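Local coordinates for hypothetical protein lpg0944 (PDB 4RXV) that is of unknown function but carries an N-terminal domain of the RavJ peptidase family, consistent with a papain-like cysteine protease fold in a Legionella pneumophila protein, at residues E16-D25 with R98-S109. Numbering follows the deposited sequence.
Sequences EQYQKFVVAD and RVSECSNFAYHS
Phe-21 is clamped between Arg-98 and Phe-105. Arg-98 CB sits over the centre of one face of the Phe-21 ring, 3.7 Å from its centroid in a CH-pi contact, and Phe-105 CZ presses on the opposite face nearer the rim. The arginine chain bends at chi3 (-66°), which lays one face of its guanidinium over Phe-21 CE1, the planes tilted 43° apart, and brings its end to the backbone of Glu-16. There NH1 and NH2 of Arg-98 both donate to Glu-16 O, at 3.0 and 2.9 Å, with the oxygen in the guanidinium plane, and NH1 also reaches Asn-85. The edges of the Tyr-18 and Phe-21 rings each point at the face of the His-108 imidazole in offset edge-to-face pairs. Tyr-18 OH is hydrogen-bonded to His-108 ND1 at 2.8 Å; Asn-85 holds the other imidazole nitrogen, so the ring is pinned at both ends.

Beside this cluster, Val-22 and Val-23 run parallel to Val-99 and Ser-100, with Val-22 N bonded to Arg-98 O, Ser-100 N to Val-22 O and Ala-24 N to Ser-100 O. Past Ala-24, Asp-25 OD2 accepts from Cys-102 N on its syn side at 2.7 Å, while OD1 goes to Trp-173. The looser margin is at Lys-20, whose exposed chain leads away and whose carbonyl is tied to Arg-98 N through a water. The whole is a short parallel strand pair, with 22-23 as an outermost strand of the small mixed sheet, leading into an aromatic cluster built from Tyr-18 and Phe-21 with Phe-105 and His-108 of helix 105-114; Cys-102 near the N-terminal end of this helix is consistent with the papain-like fold of clan CA peptidases.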
ATOM      1  N   GLU A  16       0.969   0.183  11.023  1.00  7.56           N
ATOM      2  CA  GLU A  16       1.386   1.341  10.265  1.00  7.67           C
ATOM      3  C   GLU A  16       0.415   2.506  10.354  1.00  7.56           C
ATOM      4  O   GLU A  16       0.747   3.604   9.937  1.00  8.36           O
ATOM      5  CB  GLU A  16       1.636   0.957   8.797  1.00  7.98           C
ATOM      6  CG  GLU A  16       2.777  -0.020   8.664  1.00  8.34           C
ATOM      7  CD  GLU A  16       4.047   0.520   9.288  1.00  9.29           C
ATOM      8  OE1 GLU A  16       4.582   1.523   8.783  1.00 12.88           O
ATOM      9  OE2 GLU A  16       4.509  -0.044  10.293  1.00 10.71           O
ATOM     10  N   GLN A  17      -0.768   2.261  10.895  1.00  7.78           N
ATOM     11  CA  GLN A  17      -1.783   3.315  11.082  1.00  8.46           C
ATOM     12  C   GLN A  17      -2.023   4.080   9.771  1.00  7.70           C
ATOM     13  O   GLN A  17      -2.002   5.322   9.726  1.00  8.68           O
ATOM     14  CB  GLN A  17      -1.405   4.252  12.228  1.00  9.80           C
ATOM     15  CG  GLN A  17      -1.344   3.511  13.568  1.00 13.32           C
ATOM     16  CD  GLN A  17      -2.703   2.955  13.993  1.00 17.41           C
ATOM     17  OE1 GLN A  17      -3.642   3.726  14.168  1.00 18.81           O
ATOM     18  NE2 GLN A  17      -2.789   1.652  14.245  1.00 24.97           N
ATOM     19  N   TYR A  18      -2.311   3.340   8.712  1.00  7.67           N
ATOM     20  CA  TYR A  18      -2.494   3.939   7.387  1.00  7.50           C
ATOM     21  C   TYR A  18      -3.662   4.929   7.352  1.00  7.60           C
ATOM     22  O   TYR A  18      -3.657   5.853   6.541  1.00  8.54           O
ATOM     23  CB  TYR A  18      -2.693   2.838   6.366  1.00  7.59           C
ATOM     24  CG  TYR A  18      -1.434   2.053   6.041  1.00  7.20           C
ATOM     25  CD1 TYR A  18      -0.279   2.694   5.645  1.00  7.78           C
ATOM     26  CD2 TYR A  18      -1.419   0.662   6.074  1.00  7.47           C
ATOM     27  CE1 TYR A  18       0.862   1.989   5.287  1.00  7.45           C
ATOM     28  CE2 TYR A  18      -0.285  -0.052   5.735  1.00  7.39           C
ATOM     29  CZ  TYR A  18       0.863   0.614   5.329  1.00  6.67           C
ATOM     30  OH  TYR A  18       1.946  -0.141   4.947  1.00  7.75           O
ATOM     31  N   GLN A  19      -4.651   4.735   8.225  1.00  7.66           N
ATOM     32  CA  GLN A  19      -5.777   5.643   8.278  1.00  8.37           C
ATOM     33  C   GLN A  19      -5.400   7.056   8.708  1.00  9.39           C
ATOM     34  O   GLN A  19      -6.188   7.983   8.528  1.00 10.20           O
ATOM     35  CB  GLN A  19      -6.887   5.098   9.172  1.00 10.36           C
ATOM     36  CG  GLN A  19      -6.698   5.201  10.670  1.00 11.76           C
ATOM     37  CD  GLN A  19      -5.760   4.200  11.273  1.00 16.55           C
ATOM     38  OE1 GLN A  19      -5.083   3.423  10.596  1.00 14.88           O
ATOM     39  NE2 GLN A  19      -5.699   4.227  12.593  1.00 24.30           N
ATOM     40  N   LYS A  20      -4.225   7.221   9.273  1.00  8.77           N
ATOM     41  CA  LYS A  20      -3.761   8.516   9.754  1.00  9.78           C
ATOM     42  C   LYS A  20      -2.969   9.297   8.729  1.00 10.58           C
ATOM     43  O   LYS A  20      -2.662  10.463   8.949  1.00 11.52           O
ATOM     44  CB  LYS A  20      -2.948   8.349  11.057  1.00 11.53           C
ATOM     45  CG  LYS A  20      -3.657   7.591  12.152  1.00 14.66           C
ATOM     46  CD  LYS A  20      -4.906   8.218  12.652  1.00 19.95           C
ATOM     47  CE  LYS A  20      -5.522   7.348  13.739  1.00 26.29           C
ATOM     48  NZ  LYS A  20      -6.792   7.708  14.337  1.00 30.49           N
ATOM     49  N   PHE A  21      -2.655   8.690   7.586  1.00 10.08           N
ATOM     50  CA  PHE A  21      -1.928   9.424   6.556  1.00  9.82           C
ATOM     51  C   PHE A  21      -2.751  10.594   6.036  1.00  9.75           C
ATOM     52  O   PHE A  21      -3.985  10.552   6.008  1.00 10.88           O
ATOM     53  CB  PHE A  21      -1.668   8.528   5.341  1.00  9.42           C
ATOM     54  CG  PHE A  21      -0.325   7.849   5.331  1.00  9.06           C
ATOM     55  CD1 PHE A  21      -0.003   6.857   6.237  1.00  9.48           C
ATOM     56  CD2 PHE A  21       0.625   8.205   4.369  1.00  9.55           C
ATOM     57  CE1 PHE A  21       1.211   6.228   6.156  1.00 10.60           C
ATOM     58  CE2 PHE A  21       1.840   7.570   4.308  1.00 10.11           C
ATOM     59  CZ  PHE A  21       2.128   6.588   5.185  1.00 10.30           C
ATOM     60  N   VAL A  22      -2.059  11.616   5.560  1.00  9.56           N
ATOM     61  CA  VAL A  22      -2.651  12.569   4.643  1.00  9.82           C
ATOM     62  C   VAL A  22      -2.738  11.886   3.280  1.00  9.86           C
ATOM     63  O   VAL A  22      -1.740  11.423   2.738  1.00  9.91           O
ATOM     64  CB  VAL A  22      -1.806  13.851   4.552  1.00 10.91           C
ATOM     65  CG1 VAL A  22      -2.316  14.745   3.424  1.00 12.01           C
ATOM     66  CG2 VAL A  22      -1.806  14.591   5.871  1.00 12.37           C
ATOM     67  N   VAL A  23      -3.945  11.826   2.740  1.00 10.16           N
ATOM     68  CA  VAL A  23      -4.210  11.232   1.440  1.00  9.97           C
ATOM     69  C   VAL A  23      -4.395  12.428   0.490  1.00  9.48           C
ATOM     70  O   VAL A  23      -5.453  13.078   0.463  1.00 10.49           O
ATOM     71  CB  VAL A  23      -5.441  10.312   1.454  1.00 10.18           C
ATOM     72  CG1 VAL A  23      -5.676   9.731   0.098  1.00 10.38           C
ATOM     73  CG2 VAL A  23      -5.245   9.201   2.467  1.00 12.95           C
ATOM     74  N   ALA A  24      -3.352  12.738  -0.279  1.00  9.58           N
ATOM     75  CA  ALA A  24      -3.284  14.015  -0.996  1.00 10.79           C
ATOM     76  C   ALA A  24      -4.287  14.144  -2.135  1.00 11.62           C
ATOM     77  O   ALA A  24      -4.589  15.261  -2.563  1.00 12.81           O
ATOM     78  CB  ALA A  24      -1.858  14.242  -1.502  1.00 12.93           C
ATOM     79  N   ASP A  25      -4.826  13.018  -2.596  1.00 10.62           N
ATOM     80  CA  ASP A  25      -5.780  13.002  -3.699  1.00 10.76           C
ATOM     81  C   ASP A  25      -7.191  12.635  -3.229  1.00 10.82           C
ATOM     82  O   ASP A  25      -8.021  12.267  -4.050  1.00 10.54           O
ATOM     83  CB  ASP A  25      -5.326  12.066  -4.823  1.00 10.87           C
ATOM     84  CG  ASP A  25      -5.091  10.647  -4.361  1.00 10.34           C
ATOM     85  OD1 ASP A  25      -5.235  10.343  -3.153  1.00 10.81           O
ATOM     86  OD2 ASP A  25      -4.713   9.835  -5.230  1.00 11.72           O
ATOM     87  N   ARG A  98       2.401  12.236   7.500  1.00  9.71           N
ATOM     88  CA  ARG A  98       2.855  11.330   6.437  1.00  8.70           C
ATOM     89  C   ARG A  98       1.888  11.504   5.283  1.00  9.05           C
ATOM     90  O   ARG A  98       0.709  11.759   5.530  1.00 10.32           O
ATOM     91  CB  ARG A  98       2.877   9.881   6.927  1.00  8.79           C
ATOM     92  CG  ARG A  98       3.818   9.662   8.119  1.00  8.71           C
ATOM     93  CD  ARG A  98       3.821   8.191   8.571  1.00  8.66           C
ATOM     94  NE  ARG A  98       2.518   7.851   9.106  1.00  8.65           N
ATOM     95  CZ  ARG A  98       2.063   6.615   9.304  1.00  8.54           C
ATOM     96  NH1 ARG A  98       2.812   5.542   9.054  1.00  8.86           N
ATOM     97  NH2 ARG A  98       0.834   6.459   9.768  1.00  8.93           N
ATOM     98  N   VAL A  99       2.375  11.381   4.053  1.00  8.69           N
ATOM     99  CA  VAL A  99       1.563  11.694   2.889  1.00  8.66           C
ATOM    100  C   VAL A  99       1.690  10.626   1.829  1.00  8.24           C
ATOM    101  O   VAL A  99       2.781  10.198   1.511  1.00  9.17           O
ATOM    102  CB  VAL A  99       2.005  13.032   2.246  1.00 10.33           C
ATOM    103  CG1 VAL A  99       1.073  13.400   1.081  1.00 11.60           C
ATOM    104  CG2 VAL A  99       2.077  14.149   3.252  1.00 11.86           C
ATOM    105  N   SER A 100       0.562  10.268   1.218  1.00  8.43           N
ATOM    106  CA  SER A 100       0.583   9.431   0.020  1.00  8.75           C
ATOM    107  C   SER A 100      -0.696   9.650  -0.800  1.00  9.46           C
ATOM    108  O   SER A 100      -1.483  10.564  -0.515  1.00 10.00           O
ATOM    109  CB  SER A 100       0.815   7.964   0.374  1.00  9.24           C
ATOM    110  OG  SER A 100       1.208   7.228  -0.749  1.00 10.18           O
ATOM    111  N   GLU A 101      -0.885   8.838  -1.838  1.00  9.54           N
ATOM    112  CA  GLU A 101      -1.981   9.021  -2.773  1.00  9.58           C
ATOM    113  C   GLU A 101      -2.211   7.702  -3.535  1.00  8.90           C
ATOM    114  O   GLU A 101      -1.547   6.684  -3.274  1.00  9.34           O
ATOM    115  CB  GLU A 101      -1.732  10.235  -3.695  1.00 10.33           C
ATOM    116  CG  GLU A 101      -0.304  10.355  -4.202  1.00 11.32           C
ATOM    117  CD  GLU A 101       0.100   9.139  -4.967  1.00 12.51           C
ATOM    118  OE1 GLU A 101       1.052   8.449  -4.553  1.00 14.48           O
ATOM    119  OE2 GLU A 101      -0.561   8.854  -5.987  1.00 14.33           O
ATOM    120  N   CYS A 102      -3.168   7.709  -4.454  1.00  9.38           N
ATOM    121  CA  CYS A 102      -3.723   6.490  -5.040  1.00  9.67           C
ATOM    122  C   CYS A 102      -2.707   5.626  -5.772  1.00  9.70           C
ATOM    123  O   CYS A 102      -2.840   4.402  -5.813  1.00  9.92           O
ATOM    124  CB  CYS A 102      -4.851   6.888  -6.005  1.00 10.26           C
ATOM    125  SG  CYS A 102      -5.939   5.597  -6.575  1.00 10.51           S
ATOM    126  N   SER A 103      -1.725   6.268  -6.388  0.78  9.81           N
ATOM    127  CA  SER A 103      -0.712   5.543  -7.135  0.78 10.65           C
ATOM    128  C   SER A 103       0.326   4.864  -6.250  0.78 10.74           C
ATOM    129  O   SER A 103       0.484   3.660  -6.319  0.78 13.19           O
ATOM    130  CB  SER A 103      -0.037   6.480  -8.136  0.78 13.48           C
ATOM    131  OG  SER A 103      -0.941   6.780  -9.172  0.78 15.22           O
ATOM    132  N   ASN A 104       1.032   5.619  -5.425  1.00  8.94           N
ATOM    133  CA  ASN A 104       2.251   5.102  -4.787  1.00  9.67           C
ATOM    134  C   ASN A 104       2.030   4.525  -3.413  1.00  8.29           C
ATOM    135  O   ASN A 104       2.945   3.891  -2.904  1.00  8.87           O
ATOM    136  CB  ASN A 104       3.345   6.179  -4.692  1.00 11.28           C
ATOM    137  CG  ASN A 104       3.888   6.608  -6.042  1.00 13.09           C
ATOM    138  OD1 ASN A 104       3.523   6.048  -7.090  1.00 13.74           O
ATOM    139  ND2 ASN A 104       4.799   7.579  -6.025  1.00 15.27           N
ATOM    140  N   PHE A 105       0.869   4.713  -2.781  1.00  7.63           N
ATOM    141  CA  PHE A 105       0.734   4.291  -1.396  1.00  7.47           C
ATOM    142  C   PHE A 105       1.048   2.793  -1.221  1.00  6.92           C
ATOM    143  O   PHE A 105       1.679   2.399  -0.240  1.00  7.46           O
ATOM    144  CB  PHE A 105      -0.681   4.618  -0.927  1.00  7.71           C
ATOM    145  CG  PHE A 105      -0.844   4.895   0.575  1.00  7.52           C
ATOM    146  CD1 PHE A 105       0.079   4.522   1.525  1.00  7.79           C
ATOM    147  CD2 PHE A 105      -1.980   5.548   0.999  1.00  8.52           C
ATOM    148  CE1 PHE A 105      -0.141   4.796   2.876  1.00  8.59           C
ATOM    149  CE2 PHE A 105      -2.225   5.797   2.337  1.00  8.63           C
ATOM    150  CZ  PHE A 105      -1.308   5.415   3.274  1.00  8.58           C
ATOM    151  N   ALA A 106       0.605   1.963  -2.161  1.00  6.94           N
ATOM    152  CA  ALA A 106       0.806   0.526  -2.086  1.00  7.74           C
ATOM    153  C   ALA A 106       2.282   0.158  -1.915  1.00  6.81           C
ATOM    154  O   ALA A 106       2.577  -0.896  -1.362  1.00  7.51           O
ATOM    155  CB  ALA A 106       0.227  -0.154  -3.295  1.00  8.43           C
ATOM    156  N   TYR A 107       3.201   0.996  -2.378  1.00  7.19           N
ATOM    157  CA  TYR A 107       4.616   0.715  -2.293  1.00  7.19           C
ATOM    158  C   TYR A 107       5.046   0.624  -0.827  1.00  6.67           C
ATOM    159  O   TYR A 107       5.965  -0.120  -0.513  1.00  7.65           O
ATOM    160  CB  TYR A 107       5.413   1.791  -3.001  1.00  7.69           C
ATOM    161  CG  TYR A 107       5.124   1.992  -4.481  1.00  7.54           C
ATOM    162  CD1 TYR A 107       4.335   1.136  -5.229  1.00  8.00           C
ATOM    163  CD2 TYR A 107       5.635   3.111  -5.119  1.00  9.18           C
ATOM    164  CE1 TYR A 107       4.087   1.371  -6.569  1.00  9.84           C
ATOM    165  CE2 TYR A 107       5.392   3.344  -6.452  1.00  9.92           C
ATOM    166  CZ  TYR A 107       4.605   2.476  -7.159  1.00 10.60           C
ATOM    167  OH  TYR A 107       4.353   2.687  -8.498  1.00 14.65           O
ATOM    168  N   HIS A 108       4.401   1.400   0.046  1.00  7.39           N
ATOM    169  CA  HIS A 108       4.723   1.362   1.471  1.00  6.96           C
ATOM    170  C   HIS A 108       4.490  -0.042   2.005  1.00  6.94           C
ATOM    171  O   HIS A 108       5.345  -0.626   2.661  1.00  7.39           O
ATOM    172  CB  HIS A 108       3.848   2.374   2.190  1.00  7.20           C
ATOM    173  CG  HIS A 108       4.192   2.592   3.623  1.00  7.71           C
ATOM    174  ND1 HIS A 108       4.033   1.626   4.595  1.00  7.66           N
ATOM    175  CD2 HIS A 108       4.658   3.701   4.237  1.00  8.68           C
ATOM    176  CE1 HIS A 108       4.418   2.141   5.744  1.00  7.88           C
ATOM    177  NE2 HIS A 108       4.794   3.396   5.556  1.00  8.20           N
ATOM    178  N   SER A 109       3.308  -0.578   1.753  0.86  6.59           N
ATOM    179  CA  SER A 109       2.976  -1.932   2.221  0.86  6.74           C
ATOM    180  C   SER A 109       3.833  -2.997   1.569  0.86  6.95           C
ATOM    181  O   SER A 109       4.187  -3.973   2.244  0.86  6.92           O
ATOM    182  CB  SER A 109       1.503  -2.255   1.996  0.86  7.63           C
ATOM    183  OG  SER A 109       0.661  -1.396   2.719  0.86  8.09           O
TER
HETATM  184  O   HOH W   1      -0.281  11.840   8.854  1.00 11.63           O